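Local coordinates for Abbfa_003403 (PDB 4ZXH), which is a four-domain nonribosomal peptide synthetase whose condensation, adenylation, carrier and thioesterase domains probably select, join and release amino acid building blocks, at residues L744-A749 with K781-G786; A1141-I1146 with T1158-I1163. All blocks are in the same frame, centred on the assembly; numbering follows the deposited sequence.

Contact 1: residues L744-A749 with K781-G786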
loop_
_atom_site.group_PDB
_atom_site.type_symbol
_atom_site.label_atom_id
_atom_site.label_comp_id
_atom_site.label_asym_id
_atom_site.label_seq_id
_atom_site.Cartn_x
_atom_site.Cartn_y
_atom_site.Cartn_z
ATOM N N LEU A 744 15.406 14.807 -1.627
ATOM C CA LEU A 744 15.761 14.505 -0.254
ATOM C C LEU A 744 14.628 13.690 0.363
ATOM O O LEU A 744 13.503 14.183 0.510
ATOM C CB LEU A 744 16.019 15.786 0.541
ATOM C CG LEU A 744 16.341 15.649 2.030
ATOM C CD1 LEU A 744 17.577 14.818 2.222
ATOM C CD2 LEU A 744 16.551 17.013 2.636
ATOM N N ASP A 745 14.916 12.432 0.683
ATOM C CA ASP A 745 13.926 11.557 1.305
ATOM C C ASP A 745 13.894 11.801 2.806
ATOM O O ASP A 745 14.867 12.286 3.383
ATOM C CB ASP A 745 14.208 10.072 1.004
ATOM C CG ASP A 745 15.646 9.663 1.296
ATOM O OD1 ASP A 745 16.583 10.368 0.853
ATOM O OD2 ASP A 745 15.844 8.658 2.007
ATOM N N THR A 746 12.773 11.465 3.433
ATOM C CA THR A 746 12.579 11.761 4.846
ATOM C C THR A 746 13.603 11.053 5.741
ATOM O O THR A 746 14.076 11.633 6.722
ATOM C CB THR A 746 11.157 11.386 5.284
ATOM O OG1 THR A 746 10.870 10.073 4.815
ATOM C CG2 THR A 746 10.142 12.333 4.655
ATOM N N ILE A 747 13.961 9.817 5.396
ATOM C CA ILE A 747 14.923 9.063 6.201
ATOM C C ILE A 747 16.284 9.762 6.270
ATOM O O ILE A 747 16.859 9.895 7.349
ATOM C CB ILE A 747 15.149 7.630 5.666
ATOM C CG1 ILE A 747 13.818 6.919 5.388
ATOM C CG2 ILE A 747 16.024 6.830 6.646
ATOM C CD1 ILE A 747 13.011 6.582 6.618
ATOM N N LEU A 748 16.805 10.199 5.125
ATOM C CA LEU A 748 18.094 10.893 5.120
ATOM C C LEU A 748 17.981 12.208 5.870
ATOM O O LEU A 748 18.919 12.654 6.528
ATOM C CB LEU A 748 18.585 11.144 3.697
ATOM C CG LEU A 748 19.874 11.968 3.582
ATOM C CD1 LEU A 748 21.016 11.327 4.353
ATOM C CD2 LEU A 748 20.264 12.183 2.130
ATOM N N ALA A 749 16.809 12.815 5.776
ATOM C CA ALA A 749 16.566 14.092 6.416
ATOM C C ALA A 749 16.674 13.967 7.925
ATOM O O ALA A 749 17.347 14.777 8.559
ATOM C CB ALA A 749 15.201 14.634 6.019
ATOM N N LYS A 781 9.389 15.611 8.350
ATOM C CA LYS A 781 8.045 15.322 7.868
ATOM C C LYS A 781 7.584 16.371 6.844
ATOM O O LYS A 781 6.566 16.186 6.171
ATOM C CB LYS A 781 7.071 15.236 9.049
ATOM N N TYR A 782 8.346 17.455 6.711
ATOM C CA TYR A 782 7.937 18.582 5.871
ATOM C C TYR A 782 9.039 19.015 4.889
ATOM O O TYR A 782 9.796 19.967 5.132
ATOM C CB TYR A 782 7.497 19.747 6.764
ATOM C CG TYR A 782 6.271 19.402 7.599
ATOM C CD1 TYR A 782 4.988 19.602 7.101
ATOM C CD2 TYR A 782 6.399 18.854 8.876
ATOM C CE1 TYR A 782 3.864 19.279 7.855
ATOM C CE2 TYR A 782 5.286 18.526 9.636
ATOM C CZ TYR A 782 4.013 18.740 9.127
ATOM O OH TYR A 782 2.887 18.418 9.882
ATOM N N ILE A 783 9.109 18.293 3.774
ATOM C CA ILE A 783 10.132 18.503 2.754
ATOM C C ILE A 783 9.520 18.950 1.427
ATOM O O ILE A 783 8.601 18.315 0.912
ATOM C CB ILE A 783 10.952 17.218 2.520
ATOM C CG1 ILE A 783 11.598 16.761 3.824
ATOM C CG2 ILE A 783 12.008 17.433 1.459
ATOM C CD1 ILE A 783 12.228 15.393 3.727
ATOM N N ASP A 784 10.038 20.048 0.883
ATOM C CA ASP A 784 9.549 20.608 -0.377
ATOM C C ASP A 784 10.700 21.328 -1.075
ATOM O O ASP A 784 11.801 21.396 -0.529
ATOM C CB ASP A 784 8.372 21.578 -0.144
ATOM C CG ASP A 784 8.672 22.638 0.927
ATOM O OD1 ASP A 784 9.008 22.269 2.079
ATOM O OD2 ASP A 784 8.617 23.847 0.600
ATOM N N LEU A 785 10.437 21.886 -2.261
ATOM C CA LEU A 785 11.452 22.608 -3.030
ATOM C C LEU A 785 11.762 23.971 -2.422
ATOM O O LEU A 785 12.711 24.636 -2.831
ATOM C CB LEU A 785 11.012 22.772 -4.483
ATOM C CG LEU A 785 10.795 21.455 -5.230
ATOM C CD1 LEU A 785 10.255 21.691 -6.634
ATOM C CD2 LEU A 785 12.073 20.681 -5.289
ATOM N N GLY A 786 10.972 24.383 -1.440
ATOM C CA GLY A 786 11.280 25.591 -0.704
ATOM C C GLY A 786 11.047 26.899 -1.429
ATOM O O GLY A 786 10.228 26.989 -2.340
#

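Contact 2: residues A1141-I1146 with T1158-I1163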
loop_
_atom_site.group_PDB
_atom_site.type_symbol
_atom_site.label_atom_id
_atom_site.label_comp_id
_atom_site.label_asym_id
_atom_site.label_seq_id
_atom_site.Cartn_x
_atom_site.Cartn_y
_atom_site.Cartn_z
ATOM N N ALA A 1141 -2.005 -51.471 8.769
ATOM C CA ALA A 1141 -1.853 -52.312 9.966
ATOM C C ALA A 1141 -2.687 -51.797 11.149
ATOM O O ALA A 1141 -3.290 -52.583 11.867
ATOM C CB ALA A 1141 -0.414 -52.414 10.359
ATOM N N ILE A 1142 -2.719 -50.481 11.348
ATOM C CA ILE A 1142 -3.618 -49.871 12.324
ATOM C C ILE A 1142 -5.063 -50.256 12.046
ATOM O O ILE A 1142 -5.767 -50.721 12.956
ATOM C CB ILE A 1142 -3.495 -48.353 12.325
ATOM C CG1 ILE A 1142 -2.095 -47.948 12.791
ATOM C CG2 ILE A 1142 -4.557 -47.727 13.196
ATOM C CD1 ILE A 1142 -1.856 -46.476 12.795
ATOM N N ALA A 1143 -5.487 -50.094 10.786
ATOM C CA ALA A 1143 -6.840 -50.468 10.349
ATOM C C ALA A 1143 -7.198 -51.896 10.705
ATOM O O ALA A 1143 -8.326 -52.182 11.111
ATOM C CB ALA A 1143 -6.990 -50.276 8.867
ATOM N N TYR A 1144 -6.229 -52.791 10.545
ATOM C CA TYR A 1144 -6.427 -54.197 10.859
ATOM C C TYR A 1144 -6.740 -54.344 12.335
ATOM O O TYR A 1144 -7.724 -54.993 12.699
ATOM C CB TYR A 1144 -5.188 -55.004 10.479
ATOM C CG TYR A 1144 -5.347 -56.516 10.520
ATOM C CD1 TYR A 1144 -6.119 -57.182 9.575
ATOM C CD2 TYR A 1144 -4.676 -57.275 11.467
ATOM C CE1 TYR A 1144 -6.246 -58.561 9.591
ATOM C CE2 TYR A 1144 -4.786 -58.656 11.491
ATOM C CZ TYR A 1144 -5.575 -59.295 10.557
ATOM O OH TYR A 1144 -5.686 -60.672 10.583
ATOM N N GLU A 1145 -5.926 -53.714 13.183
ATOM C CA GLU A 1145 -6.122 -53.840 14.630
ATOM C C GLU A 1145 -7.403 -53.132 15.094
ATOM O O GLU A 1145 -8.076 -53.586 16.022
ATOM C CB GLU A 1145 -4.906 -53.300 15.401
ATOM C CG GLU A 1145 -5.103 -53.229 16.918
ATOM C CD GLU A 1145 -5.335 -54.601 17.566
ATOM O OE1 GLU A 1145 -4.966 -55.638 16.958
ATOM O OE2 GLU A 1145 -5.883 -54.637 18.692
ATOM N N ILE A 1146 -7.748 -52.028 14.442
ATOM C CA ILE A 1146 -9.004 -51.362 14.751
ATOM C C ILE A 1146 -10.173 -52.267 14.382
ATOM O O ILE A 1146 -11.130 -52.375 15.153
ATOM C CB ILE A 1146 -9.121 -50.023 14.046
ATOM C CG1 ILE A 1146 -8.248 -49.007 14.770
ATOM C CG2 ILE A 1146 -10.536 -49.533 14.072
ATOM C CD1 ILE A 1146 -8.322 -47.642 14.183
ATOM N N THR A 1158 -17.210 -53.115 7.133
ATOM C CA THR A 1158 -17.609 -53.277 5.737
ATOM C C THR A 1158 -16.441 -53.784 4.904
ATOM O O THR A 1158 -16.599 -54.680 4.071
ATOM C CB THR A 1158 -18.132 -51.961 5.136
ATOM O OG1 THR A 1158 -19.341 -51.587 5.807
ATOM C CG2 THR A 1158 -18.422 -52.129 3.650
ATOM N N GLY A 1159 -15.269 -53.208 5.144
ATOM C CA GLY A 1159 -14.071 -53.602 4.435
ATOM C C GLY A 1159 -12.859 -52.798 4.859
ATOM O O GLY A 1159 -12.981 -51.753 5.497
ATOM N N ILE A 1160 -11.682 -53.298 4.504
ATOM C CA ILE A 1160 -10.433 -52.611 4.791
ATOM C C ILE A 1160 -9.680 -52.303 3.498
ATOM O O ILE A 1160 -9.459 -53.195 2.676
ATOM C CB ILE A 1160 -9.528 -53.447 5.681
ATOM C CG1 ILE A 1160 -10.238 -53.819 6.973
ATOM C CG2 ILE A 1160 -8.277 -52.666 6.018
ATOM C CD1 ILE A 1160 -9.384 -54.675 7.877
ATOM N N VAL A 1161 -9.281 -51.054 3.307
ATOM C CA VAL A 1161 -8.422 -50.752 2.179
ATOM C C VAL A 1161 -6.966 -50.655 2.609
ATOM O O VAL A 1161 -6.608 -49.807 3.420
ATOM C CB VAL A 1161 -8.821 -49.461 1.497
ATOM C CG1 VAL A 1161 -7.840 -49.154 0.387
ATOM C CG2 VAL A 1161 -10.213 -49.590 0.930
ATOM N N MET A 1162 -6.117 -51.527 2.077
ATOM C CA MET A 1162 -4.712 -51.471 2.446
ATOM C C MET A 1162 -3.877 -51.220 1.231
ATOM O O MET A 1162 -3.861 -52.031 0.303
ATOM C CB MET A 1162 -4.261 -52.763 3.115
ATOM C CG MET A 1162 -4.809 -52.983 4.509
ATOM S SD MET A 1162 -4.281 -54.606 5.044
ATOM C CE MET A 1162 -5.537 -55.021 6.260
ATOM N N ILE A 1163 -3.174 -50.099 1.231
ATOM C CA ILE A 1163 -2.344 -49.764 0.089
ATOM C C ILE A 1163 -0.878 -50.094 0.395
ATOM O O ILE A 1163 -0.243 -49.452 1.234
ATOM C CB ILE A 1163 -2.522 -48.296 -0.298
ATOM C CG1 ILE A 1163 -4.020 -47.984 -0.411
ATOM C CG2 ILE A 1163 -1.844 -48.025 -1.617
ATOM C CD1 ILE A 1163 -4.336 -46.532 -0.564
#

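Contact 1: residues L744-A749 with K781-G786
I783 lays its side chain against the first turn of helix 746-753, overlapping L744, T746 and A749 together. The contact lies in the adenylation part of the synthetase, which has the fold of the ANL family of adenylating enzymes. There this helix leads from strand 735-740 to strand 756-763, while I783 belongs to the loop between strands 773-777 and 787-788. With CG1 beside the backbone N and the chain extended beyond it (chi2 171°), the isoleucine sends CD1 forward to the helix. I783 CD1 passes obliquely across T746, 3.8 Å from T746 CG2, and approaches A749 CB equally closely, almost one turn further along. I783 CD1 also comes within 3.7 Å of L744 O. The second branch, I783 CG2, likewise lies 3.7 Å from L744 O and faces L744 CB more loosely, at 4.4 Å. Both branches thus rest against the carbonyl oxygen of L744, two residues before the helix, while the side-chain contacts themselves are apolar.

In T746 the methyl CG2 lies beside the backbone N and anti to the carbonyl carbon, and this branch is the one that meets I783. D745 occupies the N-cap position, and D745 O accepts from A749 N at 3.1 Å. Beyond the two segments, N761 of strand 756-763 touches both L744 and I783, so the strand that follows the helix helps to enclose the apolar patch. N885 of helix 880-888, from the C-terminal part of the adenylation enzyme, lies against D745, T746 and I747.

After I783 the loop makes an Asx turn at D784: G786 N donates to D784 OD2 over 3.2 Å with an N-H...O angle of 135°, reaching the oxygen from above the carboxylate plane, 63° out of it.

Contact 2: residues A1141-I1146 with T1158-I1163
The beta-alpha-beta unit formed by strand 1131-1136, helix 1138-1152 and strand 1157-1163 is part of the alpha/beta-hydrolase fold of the thioesterase domain, and here its helix packs on its second strand. Helix and strand run nearly antiparallel, at 161°, with the axes of the two segments 8.7 Å apart at closest approach. A1143 points its CB at the strand, where it meets I1160 CG2 at 3.9 Å. I1160 CD1, the tip of the longer branch, reaches the helix backbone 4.2 Å from Y1144 CA.

Y1144 has CG anti to the backbone N (chi1 -169°), which sends the ring outward from the helix, where the methionine methyl of M1162 comes up beside it. The methionine is extended beyond CG, so that its terminal methyl makes the contact, M1162 CE lying 4.0 Å from Y1144 CD1 and oblique to the ring. At the far end of the ring the phenol OH is hydrogen-bonded to E1258 O, and W1280 stacks edge-to-face on Y1144 while also touching M1162.

A Gly-x-Cys-x-Gly sequence runs from the end of strand 1131-1136 into the start of the helix, consistent with the nucleophile elbow of alpha/beta hydrolases. F1070 of strand 1067-1070 packs on A1143, helix 1111-1125 flanks I1142, E1145 and I1146, and I1262 of strand 1262-1267 touches both I1160 and M1162.

In the fold
Contacts 1 and 2 lie in different catalytic parts of the synthetase, on opposite sides of the chain's centre, with their own centres about 71 Å apart; they share no helix or strand. In both, apolar side chains join a helix to a segment later in the chain, but the settings differ. In contact 1 a loop isoleucine meets the start of a helix in a partly buried place near the C-terminal part of the adenylation enzyme, and backbone carbonyl surface takes part. Contact 2 is wholly buried, joins two regular elements of one beta-alpha-beta unit, and adds an aromatic ring and a methionine to the aliphatic packing.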